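Local coordinates for hypothetical protein MM_2497 (Methanosarcina mazei, PDB 2I5E) that probably activates (2S)-2-phospholactate by condensing it with GTP, a guanylyl transfer on the pathway to coenzyme F420, at residues G124-L129 with G143-T148; E29-L34 with G187-Y192; Q50-S55 with R68-E73. All blocks are in the same frame, centred on the assembly; numbering follows the deposited sequence.

Contact 1 of 3, residues G124-L129 with G143-T148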
ATOM      1  N   GLY A 124      -4.233  -8.642  -4.273  1.00 30.21           N
ATOM      2  CA  GLY A 124      -5.026  -9.615  -3.429  1.00 28.21           C
ATOM      3  C   GLY A 124      -4.276 -10.750  -2.698  1.00 29.18           C
ATOM      4  O   GLY A 124      -4.902 -11.671  -2.236  1.00 28.26           O
ATOM      5  N   GLY A 125      -2.937 -10.673  -2.564  1.00 27.06           N
ATOM      6  CA  GLY A 125      -2.178 -11.645  -1.740  1.00 27.91           C
ATOM      7  C   GLY A 125      -2.400 -11.402  -0.250  1.00 28.19           C
ATOM      8  O   GLY A 125      -3.124 -10.478   0.080  1.00 26.89           O
ATOM      9  N   THR A 126      -1.712 -12.175   0.626  1.00 28.58           N
ATOM     10  CA  THR A 126      -1.858 -12.094   2.107  1.00 28.00           C
ATOM     11  C   THR A 126      -0.444 -12.045   2.588  1.00 28.00           C
ATOM     12  O   THR A 126       0.341 -12.926   2.269  1.00 29.17           O
ATOM     13  CB  THR A 126      -2.497 -13.360   2.624  1.00 28.82           C
ATOM     14  OG1 THR A 126      -3.813 -13.514   2.044  1.00 31.59           O
ATOM     15  CG2 THR A 126      -2.661 -13.327   4.154  1.00 26.54           C
ATOM     16  N   ASN A 127      -0.082 -10.977   3.266  1.00 28.04           N
ATOM     17  CA  ASN A 127       1.312 -10.778   3.676  1.00 28.27           C
ATOM     18  C   ASN A 127       1.571 -11.243   5.114  1.00 28.06           C
ATOM     19  O   ASN A 127       2.681 -11.639   5.434  1.00 27.62           O
ATOM     20  CB  ASN A 127       1.724  -9.280   3.508  1.00 27.59           C
ATOM     21  CG  ASN A 127       2.163  -8.966   2.054  1.00 30.91           C
ATOM     22  OD1 ASN A 127       2.319  -9.873   1.229  1.00 28.49           O
ATOM     23  ND2 ASN A 127       2.367  -7.717   1.761  1.00 29.28           N
ATOM     24  N   ALA A 128       0.526 -11.235   5.965  1.00 27.21           N
ATOM     25  CA  ALA A 128       0.663 -11.614   7.356  1.00 26.33           C
ATOM     26  C   ALA A 128      -0.746 -12.040   7.755  1.00 28.70           C
ATOM     27  O   ALA A 128      -1.726 -11.485   7.293  1.00 26.99           O
ATOM     28  CB  ALA A 128       1.138 -10.338   8.215  1.00 25.51           C
ATOM     29  N   LEU A 129      -0.814 -13.087   8.579  1.00 29.44           N
ATOM     30  CA  LEU A 129      -2.063 -13.630   9.037  1.00 30.40           C
ATOM     31  C   LEU A 129      -1.863 -13.996  10.522  1.00 30.51           C
ATOM     32  O   LEU A 129      -0.958 -14.784  10.844  1.00 28.94           O
ATOM     33  CB  LEU A 129      -2.381 -14.878   8.219  1.00 30.42           C
ATOM     34  CG  LEU A 129      -3.806 -15.449   8.140  1.00 33.25           C
ATOM     35  CD1 LEU A 129      -4.897 -14.335   7.909  1.00 31.06           C
ATOM     36  CD2 LEU A 129      -3.769 -16.467   7.018  1.00 28.15           C
ATOM     37  N   GLY A 143      -3.121 -17.050  -5.556  1.00 34.62           N
ATOM     38  CA  GLY A 143      -4.361 -16.573  -6.148  1.00 32.68           C
ATOM     39  C   GLY A 143      -4.886 -15.470  -5.328  1.00 31.55           C
ATOM     40  O   GLY A 143      -4.169 -14.619  -4.781  1.00 30.69           O
ATOM     41  N   SER A 144      -6.183 -15.448  -5.248  1.00 31.77           N
ATOM     42  CA  SER A 144      -6.822 -14.420  -4.554  1.00 30.68           C
ATOM     43  C   SER A 144      -6.926 -14.639  -3.032  1.00 31.43           C
ATOM     44  O   SER A 144      -7.985 -14.646  -2.500  1.00 28.82           O
ATOM     45  CB  SER A 144      -8.174 -14.255  -5.148  1.00 30.15           C
ATOM     46  OG  SER A 144      -8.703 -13.084  -4.612  1.00 34.40           O
ATOM     47  N   SER A 145      -5.799 -14.676  -2.317  1.00 31.30           N
ATOM     48  CA  SER A 145      -5.791 -15.282  -0.969  1.00 31.07           C
ATOM     49  C   SER A 145      -6.340 -14.340   0.062  1.00 31.30           C
ATOM     50  O   SER A 145      -6.826 -14.777   1.076  1.00 30.95           O
ATOM     51  CB  SER A 145      -4.385 -15.738  -0.570  1.00 31.45           C
ATOM     52  OG  SER A 145      -3.397 -14.681  -0.625  1.00 28.79           O
ATOM     53  N   PHE A 146      -6.192 -13.037  -0.163  1.00 31.03           N
ATOM     54  CA  PHE A 146      -6.706 -12.067   0.817  1.00 31.15           C
ATOM     55  C   PHE A 146      -8.228 -12.274   0.982  1.00 33.26           C
ATOM     56  O   PHE A 146      -8.692 -12.453   2.086  1.00 35.42           O
ATOM     57  CB  PHE A 146      -6.365 -10.603   0.416  1.00 30.19           C
ATOM     58  CG  PHE A 146      -7.079  -9.562   1.259  1.00 30.43           C
ATOM     59  CD1 PHE A 146      -6.642  -9.291   2.560  1.00 30.45           C
ATOM     60  CD2 PHE A 146      -8.222  -8.911   0.779  1.00 25.06           C
ATOM     61  CE1 PHE A 146      -7.306  -8.404   3.361  1.00 24.97           C
ATOM     62  CE2 PHE A 146      -8.926  -8.038   1.563  1.00 23.17           C
ATOM     63  CZ  PHE A 146      -8.498  -7.725   2.816  1.00 27.27           C
ATOM     64  N   LEU A 147      -8.993 -12.171  -0.122  1.00 33.87           N
ATOM     65  CA  LEU A 147     -10.472 -12.376  -0.120  1.00 32.67           C
ATOM     66  C   LEU A 147     -10.804 -13.780   0.414  1.00 32.29           C
ATOM     67  O   LEU A 147     -11.644 -13.912   1.243  1.00 33.32           O
ATOM     68  CB  LEU A 147     -11.055 -12.133  -1.543  1.00 32.26           C
ATOM     69  CG  LEU A 147     -11.110 -10.645  -2.062  1.00 31.98           C
ATOM     70  CD1 LEU A 147     -11.684 -10.434  -3.496  1.00 26.85           C
ATOM     71  CD2 LEU A 147     -11.894  -9.748  -1.099  1.00 30.00           C
ATOM     72  N   THR A 148     -10.068 -14.803   0.012  1.00 34.91           N
ATOM     73  CA  THR A 148     -10.294 -16.140   0.504  1.00 34.71           C
ATOM     74  C   THR A 148     -10.171 -16.321   2.023  1.00 37.33           C
ATOM     75  O   THR A 148     -10.999 -17.047   2.632  1.00 39.45           O
ATOM     76  CB  THR A 148      -9.398 -17.097  -0.190  1.00 35.05           C
ATOM     77  OG1 THR A 148      -9.620 -16.992  -1.584  1.00 35.82           O
ATOM     78  CG2 THR A 148      -9.790 -18.562   0.199  1.00 34.39           C
TER
HETATM   79  O   HOH W   1      -7.693 -11.466  -2.460  1.00 30.38           O
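Ser145 carries OG between its own backbone N and carbonyl carbon (chi1 56°), while Thr126 holds OG1 anti to its carbonyl carbon and beside its backbone N (chi1 -61°); these two rotations bring the hydroxyls together. Thr126 OG1 and Ser145 OG form a hydrogen bond of 2.9 Å whose direction is open. ND1 of His149, one turn further along helix 145-154, is a second partner of Thr126 OG1, so this buried hydroxyl is tied to the helix at two levels.

The other grip is on a backbone carbonyl. Phe146 N donates to Gly124 O over 2.8 Å, with a nearly straight N-H...O angle of 163°, and a bound water donates to the same Gly124 O, also at 2.8 Å. That water accepts from Leu147 N and is hydrogen-bonded to Ser144 OG, which lies 2.9 Å from it. The carbonyl and its water thus take up successive N-H groups of the opening helical turn. Ser144, at the N-cap position, makes no capping bond with its own side chain and reaches the water instead. Phe146 CB rests beside two carbonyls, 3.2 Å from Gly124 O and 3.3 Å from Gly125 O, and from there the ring turns off from 124-129.

The start of helix 145-154 is thereby fastened to the chain leading into strand 126-131 and to its first residue; the strand forms a classic beta bulge at Asn127 and Ala128 opposite Val119. The Phe146 side chain packs on Ile118 of strand 116-120, and its ring meets His184 of the second subunit, which places this helix start at the dimer interface.

Contact 2 of 3, residues E29-L34 with G187-Y192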
ATOM      1  N   GLU A  29      18.781 -14.880  -4.714  1.00 38.31           N
ATOM      2  CA  GLU A  29      18.891 -15.714  -3.551  1.00 38.36           C
ATOM      3  C   GLU A  29      19.517 -14.887  -2.446  1.00 38.17           C
ATOM      4  O   GLU A  29      19.113 -14.975  -1.296  1.00 37.95           O
ATOM      5  CB  GLU A  29      19.775 -16.942  -3.849  1.00 39.24           C
ATOM      6  CG  GLU A  29      19.219 -17.841  -4.899  1.00 42.42           C
ATOM      7  CD  GLU A  29      19.767 -19.231  -4.781  1.00 42.70           C
ATOM      8  OE1 GLU A  29      19.143 -20.079  -5.397  1.00 39.14           O
ATOM      9  OE2 GLU A  29      20.777 -19.474  -4.058  1.00 43.40           O
ATOM     10  N   GLU A  30      20.518 -14.081  -2.761  1.00 39.50           N
ATOM     11  CA  GLU A  30      21.102 -13.214  -1.681  1.00 40.67           C
ATOM     12  C   GLU A  30      20.119 -12.181  -1.076  1.00 37.85           C
ATOM     13  O   GLU A  30      20.046 -12.026   0.119  1.00 38.54           O
ATOM     14  CB  GLU A  30      22.353 -12.503  -2.181  1.00 41.34           C
ATOM     15  CG  GLU A  30      23.570 -12.999  -1.435  1.00 50.65           C
ATOM     16  CD  GLU A  30      23.983 -12.136  -0.263  1.00 58.02           C
ATOM     17  OE1 GLU A  30      23.326 -12.190   0.832  1.00 54.92           O
ATOM     18  OE2 GLU A  30      25.038 -11.435  -0.472  1.00 63.57           O
ATOM     19  N   PHE A  31      19.402 -11.474  -1.942  1.00 36.84           N
ATOM     20  CA  PHE A  31      18.399 -10.525  -1.566  1.00 36.23           C
ATOM     21  C   PHE A  31      17.422 -11.184  -0.576  1.00 36.76           C
ATOM     22  O   PHE A  31      17.316 -10.808   0.548  1.00 37.50           O
ATOM     23  CB  PHE A  31      17.669 -10.075  -2.846  1.00 36.80           C
ATOM     24  CG  PHE A  31      16.709  -8.964  -2.628  1.00 34.69           C
ATOM     25  CD1 PHE A  31      17.058  -7.890  -1.801  1.00 33.07           C
ATOM     26  CD2 PHE A  31      15.458  -8.979  -3.231  1.00 34.65           C
ATOM     27  CE1 PHE A  31      16.207  -6.893  -1.564  1.00 32.81           C
ATOM     28  CE2 PHE A  31      14.569  -7.937  -3.017  1.00 32.32           C
ATOM     29  CZ  PHE A  31      14.950  -6.887  -2.206  1.00 33.83           C
ATOM     30  N   VAL A  32      16.721 -12.218  -1.018  1.00 37.51           N
ATOM     31  CA  VAL A  32      15.761 -12.972  -0.218  1.00 36.02           C
ATOM     32  C   VAL A  32      16.298 -13.334   1.200  1.00 34.46           C
ATOM     33  O   VAL A  32      15.657 -13.145   2.231  1.00 32.78           O
ATOM     34  CB  VAL A  32      15.456 -14.167  -1.152  1.00 38.33           C
ATOM     35  CG1 VAL A  32      15.761 -15.543  -0.583  1.00 34.42           C
ATOM     36  CG2 VAL A  32      14.157 -13.966  -1.968  1.00 36.19           C
ATOM     37  N   GLU A  33      17.518 -13.812   1.259  1.00 34.92           N
ATOM     38  CA  GLU A  33      18.174 -14.118   2.549  1.00 34.35           C
ATOM     39  C   GLU A  33      18.263 -12.873   3.401  1.00 32.59           C
ATOM     40  O   GLU A  33      17.955 -12.886   4.591  1.00 32.04           O
ATOM     41  CB  GLU A  33      19.590 -14.642   2.320  1.00 34.07           C
ATOM     42  CG  GLU A  33      20.297 -14.943   3.673  1.00 35.98           C
ATOM     43  CD  GLU A  33      21.599 -15.765   3.469  1.00 39.19           C
ATOM     44  OE1 GLU A  33      21.543 -16.800   2.780  1.00 38.60           O
ATOM     45  OE2 GLU A  33      22.667 -15.356   4.017  1.00 42.39           O
ATOM     46  N   LEU A  34      18.685 -11.762   2.799  1.00 33.74           N
ATOM     47  CA  LEU A  34      18.694 -10.464   3.596  1.00 34.43           C
ATOM     48  C   LEU A  34      17.279 -10.093   4.081  1.00 33.03           C
ATOM     49  O   LEU A  34      17.108  -9.647   5.211  1.00 32.23           O
ATOM     50  CB  LEU A  34      19.337  -9.293   2.814  1.00 31.37           C
ATOM     51  CG  LEU A  34      20.739  -9.524   2.313  1.00 36.69           C
ATOM     52  CD1 LEU A  34      21.206  -8.374   1.463  1.00 38.55           C
ATOM     53  CD2 LEU A  34      21.694  -9.783   3.488  1.00 38.04           C
ATOM     54  N   GLY A 187      18.092  -0.398   5.940  1.00 39.55           N
ATOM     55  CA  GLY A 187      18.628  -1.690   6.337  1.00 39.45           C
ATOM     56  C   GLY A 187      19.212  -2.433   5.161  1.00 37.63           C
ATOM     57  O   GLY A 187      19.334  -1.890   4.046  1.00 37.58           O
ATOM     58  N   ALA A 188      19.565  -3.667   5.443  1.00 37.52           N
ATOM     59  CA  ALA A 188      20.544  -4.370   4.634  1.00 37.94           C
ATOM     60  C   ALA A 188      19.921  -4.673   3.247  1.00 37.85           C
ATOM     61  O   ALA A 188      20.601  -4.565   2.213  1.00 36.90           O
ATOM     62  CB  ALA A 188      20.957  -5.644   5.356  1.00 37.82           C
ATOM     63  N   ALA A 189      18.619  -5.004   3.226  1.00 36.02           N
ATOM     64  CA  ALA A 189      18.042  -5.471   1.973  1.00 34.74           C
ATOM     65  C   ALA A 189      18.054  -4.245   1.062  1.00 34.23           C
ATOM     66  O   ALA A 189      18.515  -4.290  -0.090  1.00 32.29           O
ATOM     67  CB  ALA A 189      16.559  -6.048   2.260  1.00 36.03           C
ATOM     68  N   LYS A 190      17.631  -3.103   1.620  1.00 34.77           N
ATOM     69  CA  LYS A 190      17.636  -1.833   0.907  1.00 35.10           C
ATOM     70  C   LYS A 190      19.062  -1.469   0.460  1.00 34.32           C
ATOM     71  O   LYS A 190      19.307  -1.140  -0.719  1.00 34.95           O
ATOM     72  CB  LYS A 190      16.998  -0.745   1.780  1.00 35.97           C
ATOM     73  CG  LYS A 190      16.841   0.650   1.043  1.00 37.70           C
ATOM     74  CD  LYS A 190      17.916   1.649   1.538  1.00 38.54           C
ATOM     75  CE  LYS A 190      17.765   3.039   0.868  1.00 39.02           C
ATOM     76  NZ  LYS A 190      16.373   3.728   1.085  1.00 42.92           N
ATOM     77  N   ASP A 191      20.034  -1.622   1.352  1.00 35.10           N
ATOM     78  CA  ASP A 191      21.466  -1.237   0.945  1.00 34.49           C
ATOM     79  C   ASP A 191      21.927  -2.093  -0.165  1.00 34.56           C
ATOM     80  O   ASP A 191      22.694  -1.641  -0.974  1.00 35.09           O
ATOM     81  CB  ASP A 191      22.457  -1.361   2.126  1.00 35.55           C
ATOM     82  CG  ASP A 191      22.012  -0.569   3.298  1.00 32.91           C
ATOM     83  OD1 ASP A 191      21.308   0.421   3.037  1.00 42.55           O
ATOM     84  OD2 ASP A 191      22.290  -0.924   4.450  1.00 37.40           O
ATOM     85  N   TYR A 192      21.457  -3.345  -0.199  1.00 34.13           N
ATOM     86  CA  TYR A 192      21.892  -4.285  -1.225  1.00 35.60           C
ATOM     87  C   TYR A 192      21.447  -3.795  -2.589  1.00 34.50           C
ATOM     88  O   TYR A 192      22.222  -3.701  -3.528  1.00 35.36           O
ATOM     89  CB  TYR A 192      21.328  -5.723  -0.898  1.00 38.07           C
ATOM     90  CG  TYR A 192      21.699  -6.842  -1.907  1.00 39.28           C
ATOM     91  CD1 TYR A 192      22.931  -7.522  -1.811  1.00 43.38           C
ATOM     92  CD2 TYR A 192      20.847  -7.188  -2.950  1.00 38.02           C
ATOM     93  CE1 TYR A 192      23.343  -8.515  -2.733  1.00 39.14           C
ATOM     94  CE2 TYR A 192      21.216  -8.191  -3.893  1.00 43.09           C
ATOM     95  CZ  TYR A 192      22.475  -8.862  -3.757  1.00 45.08           C
ATOM     96  OH  TYR A 192      22.839  -9.894  -4.643  1.00 48.61           O
TER
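Tyr192 N donates to Ala188 O over 2.8 Å in the opening turn of helix 188-194, and Leu34 of the facing helix leans on both residues of that bond. Leu34 CD1 comes within 3.9 Å of Ala188 O and within 3.6 Å of Tyr192 CB, and it also touches CG and CD1 of the tyrosine ring. The two side chains meet at about a right angle. Tyr192 CG lies anti to the backbone N (chi1 180°), a rotation that starts the ring off toward helix 25-45.

There the ring meets several groups. Phe31 N sits over one of its faces, and Phe31 CD1 approaches Tyr192 CD2 at 4.0 Å as the two aromatic side chains cross obliquely. At the far end of the ring, Tyr192 OH is 3.6 Å from Glu30 CB, and the Glu30 carboxylate plane stands 62° from the ring plane. Phe31 also serves Ala189: CE1 is 3.9 Å from Ala189 CB, while Ala189 O lies 3.8 Å from Phe31 CE1, at the ring edge. Phe31 further touches Leu178 and Leu181 of helix 175-184.

The helix segments run antiparallel, 154° between their directions, with axes 9.1 Å apart, and the small side chain of Ala189 is consistent with Leu34 CB packing close to the opposing backbone. Apart from a weak hydrogen bond from Ala189 N to Gln38 OE1, further along helix 25-45, the chemistry is mainly apolar and aromatic, with backbone carbonyls and the tyrosine hydroxyl also in contact. The joining of helix 188-194 to helix 25-45 therefore depends here largely on how the shapes of Leu34, Phe31 and Tyr192 fit.

Contact 3 of 3, residues Q50-S55 with R68-E73. With TRS (2-amino-2-hydroxymethyl-propane-1,3-diol), chain D.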
ATOM      1  N   GLN A  50       9.485 -17.573  20.281  1.00 50.95           N
ATOM      2  CA  GLN A  50      10.151 -18.215  19.126  1.00 51.66           C
ATOM      3  C   GLN A  50       9.448 -18.243  17.754  1.00 48.22           C
ATOM      4  O   GLN A  50       8.215 -18.235  17.596  1.00 46.15           O
ATOM      5  CB  GLN A  50      11.011 -19.496  19.502  1.00 54.06           C
ATOM      6  CG  GLN A  50      10.802 -20.878  18.716  1.00 54.69           C
ATOM      7  CD  GLN A  50      10.852 -22.153  19.652  1.00 55.67           C
ATOM      8  OE1 GLN A  50      11.708 -23.052  19.485  1.00 58.06           O
ATOM      9  NE2 GLN A  50       9.907 -22.235  20.608  1.00 56.74           N
ATOM     10  N   VAL A  51      10.333 -18.250  16.778  1.00 46.11           N
ATOM     11  CA  VAL A  51      10.031 -18.038  15.399  1.00 41.96           C
ATOM     12  C   VAL A  51      10.445 -19.322  14.758  1.00 40.89           C
ATOM     13  O   VAL A  51      11.552 -19.780  14.969  1.00 40.28           O
ATOM     14  CB  VAL A  51      10.872 -16.871  14.887  1.00 42.27           C
ATOM     15  CG1 VAL A  51      10.717 -16.669  13.388  1.00 41.57           C
ATOM     16  CG2 VAL A  51      10.542 -15.617  15.667  1.00 38.59           C
ATOM     17  N   ASP A  52       9.548 -19.907  13.979  1.00 38.23           N
ATOM     18  CA  ASP A  52       9.888 -21.038  13.131  1.00 37.73           C
ATOM     19  C   ASP A  52      10.064 -20.602  11.660  1.00 37.69           C
ATOM     20  O   ASP A  52       9.383 -19.660  11.164  1.00 38.62           O
ATOM     21  CB  ASP A  52       8.752 -22.055  13.248  1.00 37.23           C
ATOM     22  CG  ASP A  52       8.441 -22.410  14.711  1.00 41.06           C
ATOM     23  OD1 ASP A  52       9.402 -22.654  15.459  1.00 36.67           O
ATOM     24  OD2 ASP A  52       7.261 -22.448  15.105  1.00 39.19           O
ATOM     25  N   ILE A  53      10.911 -21.283  10.912  1.00 35.90           N
ATOM     26  CA  ILE A  53      11.027 -20.949   9.510  1.00 35.66           C
ATOM     27  C   ILE A  53      10.592 -22.204   8.890  1.00 35.73           C
ATOM     28  O   ILE A  53      11.107 -23.204   9.262  1.00 38.03           O
ATOM     29  CB  ILE A  53      12.468 -20.666   9.173  1.00 35.90           C
ATOM     30  CG1 ILE A  53      12.918 -19.407   9.887  1.00 36.63           C
ATOM     31  CG2 ILE A  53      12.638 -20.542   7.710  1.00 37.17           C
ATOM     32  CD1 ILE A  53      14.358 -19.180   9.758  1.00 43.26           C
ATOM     33  N   LEU A  54       9.629 -22.217   7.981  1.00 33.82           N
ATOM     34  CA  LEU A  54       9.181 -23.485   7.420  1.00 34.66           C
ATOM     35  C   LEU A  54       9.627 -23.542   5.952  1.00 35.78           C
ATOM     36  O   LEU A  54       9.163 -22.762   5.091  1.00 36.38           O
ATOM     37  CB  LEU A  54       7.659 -23.547   7.596  1.00 34.95           C
ATOM     38  CG  LEU A  54       6.869 -24.774   7.169  1.00 37.06           C
ATOM     39  CD1 LEU A  54       7.107 -25.872   8.226  1.00 34.59           C
ATOM     40  CD2 LEU A  54       5.447 -24.334   7.142  1.00 31.60           C
ATOM     41  N   SER A  55      10.571 -24.427   5.688  1.00 36.55           N
ATOM     42  CA  SER A  55      11.374 -24.476   4.482  1.00 39.10           C
ATOM     43  C   SER A  55      11.460 -25.945   4.006  1.00 42.15           C
ATOM     44  O   SER A  55      11.479 -26.882   4.869  1.00 43.46           O
ATOM     45  CB  SER A  55      12.749 -23.982   4.857  1.00 37.67           C
ATOM     46  OG  SER A  55      13.682 -24.219   3.853  1.00 38.85           O
ATOM     47  N   ARG A  68      14.037 -21.338  14.876  1.00 46.46           N
ATOM     48  CA  ARG A  68      14.039 -22.775  14.671  1.00 46.92           C
ATOM     49  C   ARG A  68      13.700 -23.191  13.195  1.00 46.52           C
ATOM     50  O   ARG A  68      12.729 -22.749  12.642  1.00 47.08           O
ATOM     51  CB  ARG A  68      13.090 -23.420  15.684  1.00 47.70           C
ATOM     52  CG  ARG A  68      13.101 -24.917  15.613  1.00 51.55           C
ATOM     53  CD  ARG A  68      12.351 -25.536  16.740  1.00 57.63           C
ATOM     54  NE  ARG A  68      10.931 -25.775  16.476  1.00 61.79           N
ATOM     55  CZ  ARG A  68       9.927 -25.023  16.937  1.00 62.80           C
ATOM     56  NH1 ARG A  68      10.174 -23.944  17.678  1.00 63.73           N
ATOM     57  NH2 ARG A  68       8.663 -25.362  16.682  1.00 61.95           N
ATOM     58  N   VAL A  69      14.468 -24.067  12.586  1.00 44.57           N
ATOM     59  CA  VAL A  69      14.277 -24.344  11.218  1.00 45.02           C
ATOM     60  C   VAL A  69      13.436 -25.582  11.231  1.00 45.81           C
ATOM     61  O   VAL A  69      13.768 -26.546  11.905  1.00 46.13           O
ATOM     62  CB  VAL A  69      15.608 -24.572  10.433  1.00 45.29           C
ATOM     63  CG1 VAL A  69      15.337 -25.167   9.090  1.00 44.12           C
ATOM     64  CG2 VAL A  69      16.426 -23.242  10.240  1.00 43.80           C
ATOM     65  N   LEU A  70      12.331 -25.558  10.505  1.00 44.68           N
ATOM     66  CA  LEU A  70      11.394 -26.661  10.471  1.00 43.73           C
ATOM     67  C   LEU A  70      11.289 -27.043   9.015  1.00 43.89           C
ATOM     68  O   LEU A  70      11.011 -26.194   8.171  1.00 43.16           O
ATOM     69  CB  LEU A  70      10.031 -26.190  10.966  1.00 44.84           C
ATOM     70  CG  LEU A  70       9.566 -26.269  12.412  1.00 42.97           C
ATOM     71  CD1 LEU A  70      10.266 -25.268  13.159  1.00 43.28           C
ATOM     72  CD2 LEU A  70       8.136 -25.941  12.349  1.00 42.88           C
ATOM     73  N   LEU A  71      11.469 -28.302   8.705  1.00 43.12           N
ATOM     74  CA  LEU A  71      11.517 -28.723   7.331  1.00 44.37           C
ATOM     75  C   LEU A  71      10.280 -29.467   6.920  1.00 44.03           C
ATOM     76  O   LEU A  71       9.836 -30.344   7.588  1.00 43.82           O
ATOM     77  CB  LEU A  71      12.733 -29.589   7.065  1.00 46.13           C
ATOM     78  CG  LEU A  71      14.128 -29.098   7.416  1.00 45.37           C
ATOM     79  CD1 LEU A  71      15.098 -30.166   7.215  1.00 45.37           C
ATOM     80  CD2 LEU A  71      14.497 -27.922   6.628  1.00 45.49           C
ATOM     81  N   ASP A  72       9.737 -29.094   5.789  1.00 43.48           N
ATOM     82  CA  ASP A  72       8.574 -29.713   5.303  1.00 43.98           C
ATOM     83  C   ASP A  72       8.614 -29.547   3.814  1.00 44.71           C
ATOM     84  O   ASP A  72       8.444 -28.466   3.275  1.00 45.20           O
ATOM     85  CB  ASP A  72       7.322 -29.070   5.934  1.00 42.80           C
ATOM     86  CG  ASP A  72       6.048 -29.823   5.583  1.00 44.06           C
ATOM     87  OD1 ASP A  72       6.039 -30.552   4.576  1.00 44.61           O
ATOM     88  OD2 ASP A  72       5.061 -29.723   6.325  1.00 43.17           O
ATOM     89  N   GLU A  73       8.858 -30.638   3.130  1.00 46.40           N
ATOM     90  CA  GLU A  73       8.849 -30.633   1.677  1.00 47.48           C
ATOM     91  C   GLU A  73       7.463 -30.481   1.020  1.00 46.44           C
ATOM     92  O   GLU A  73       7.420 -30.362  -0.168  1.00 45.90           O
ATOM     93  CB  GLU A  73       9.495 -31.895   1.179  1.00 47.64           C
ATOM     94  CG  GLU A  73      10.730 -32.292   2.034  1.00 53.61           C
ATOM     95  CD  GLU A  73      11.247 -33.662   1.609  1.00 58.06           C
ATOM     96  OE1 GLU A  73      11.442 -34.516   2.525  1.00 59.74           O
ATOM     97  OE2 GLU A  73      11.405 -33.868   0.363  1.00 48.20           O
TER
HETATM   98  C   TRS D 304       6.826 -24.831   2.816  1.00 45.76           C
HETATM   99  C1  TRS D 304       6.727 -23.426   3.358  1.00 43.57           C
HETATM  100  C2  TRS D 304       7.942 -25.582   3.514  1.00 45.16           C
HETATM  101  C3  TRS D 304       7.096 -24.740   1.311  1.00 47.10           C
HETATM  102  N   TRS D 304       5.508 -25.396   3.111  1.00 48.23           N
HETATM  103  O1  TRS D 304       7.923 -22.850   2.947  1.00 40.58           O
HETATM  104  O2  TRS D 304       8.598 -26.201   2.460  1.00 51.14           O
HETATM  105  O3  TRS D 304       6.737 -25.855   0.568  1.00 44.67           O
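Arg68 N donates to Val51 O over 2.9 Å, the first of five backbone bonds that join the segments. Ile53 N then donates to Arg68 O and Ile53 O accepts from Leu70 N, so this residue is bonded on both its polar groups. Ser55 N to Leu70 O follows, and Asp72 N donates to Ser55 O over 3.0 Å.

Beside this backbone pairing, Leu70 CD1 touches Asp52 CB at 3.6 Å, and Leu54 CD1 lies 4.0 Å from Leu70 CB and 3.9 Å from Asp72 CB. The strands are parallel neighbours in the mixed sheet of the GT-A-like fold, 68-71 at its edge and 50-55 next to 5-9. The Arg68 side chain starts with CG anti to the backbone N and turns at chi3 (91°), which sends NE back toward the strand of Asp52. As modelled, Asp52 OD1 lies over one face of the guanidinium and forms a salt bridge of 2.7 Å with Arg68 NH1, though both atoms are too close to neighbours for their places to be sure. An alanine in place of Arg68 would probably leave the Asp52 carboxylate without its positive mate.

The face bearing Leu54 and Leu70 is covered by helix 76-86, whose Tyr83 OH bonds Asp52 OD2 and steadies the carboxylate; on the other face Ile53 meets Ile40 of helix 25-45. At the C-terminal ends a Tris molecule, probably from the crystallisation liquor, donates to Leu54 O and Asp72 O through doubtfully short bonds, and it is also hydrogen-bonded to Lys74 O.

In the fold
Contacts 1 and 3 belong to the same mixed sheet: contact 3 pairs its edge strand with the next one, and contact 1 fastens a helix to the approach to strand 126-131 further across. Their centres are about 21 Å apart, with nearest atoms about 11 Å apart. Contact 2 lies about 24 Å from contact 1, centre to centre, on the opposite side of the chain's centre. It connects to contact 3 (centres about 20 Å apart) through the chain, since helix 25-45 leads into strand 50-55. Two different Tris molecules lie near Gly125 of contact 1 and at the strand ends of contact 3; molecules of this kind can settle in pockets, but neither identifies the GTP site.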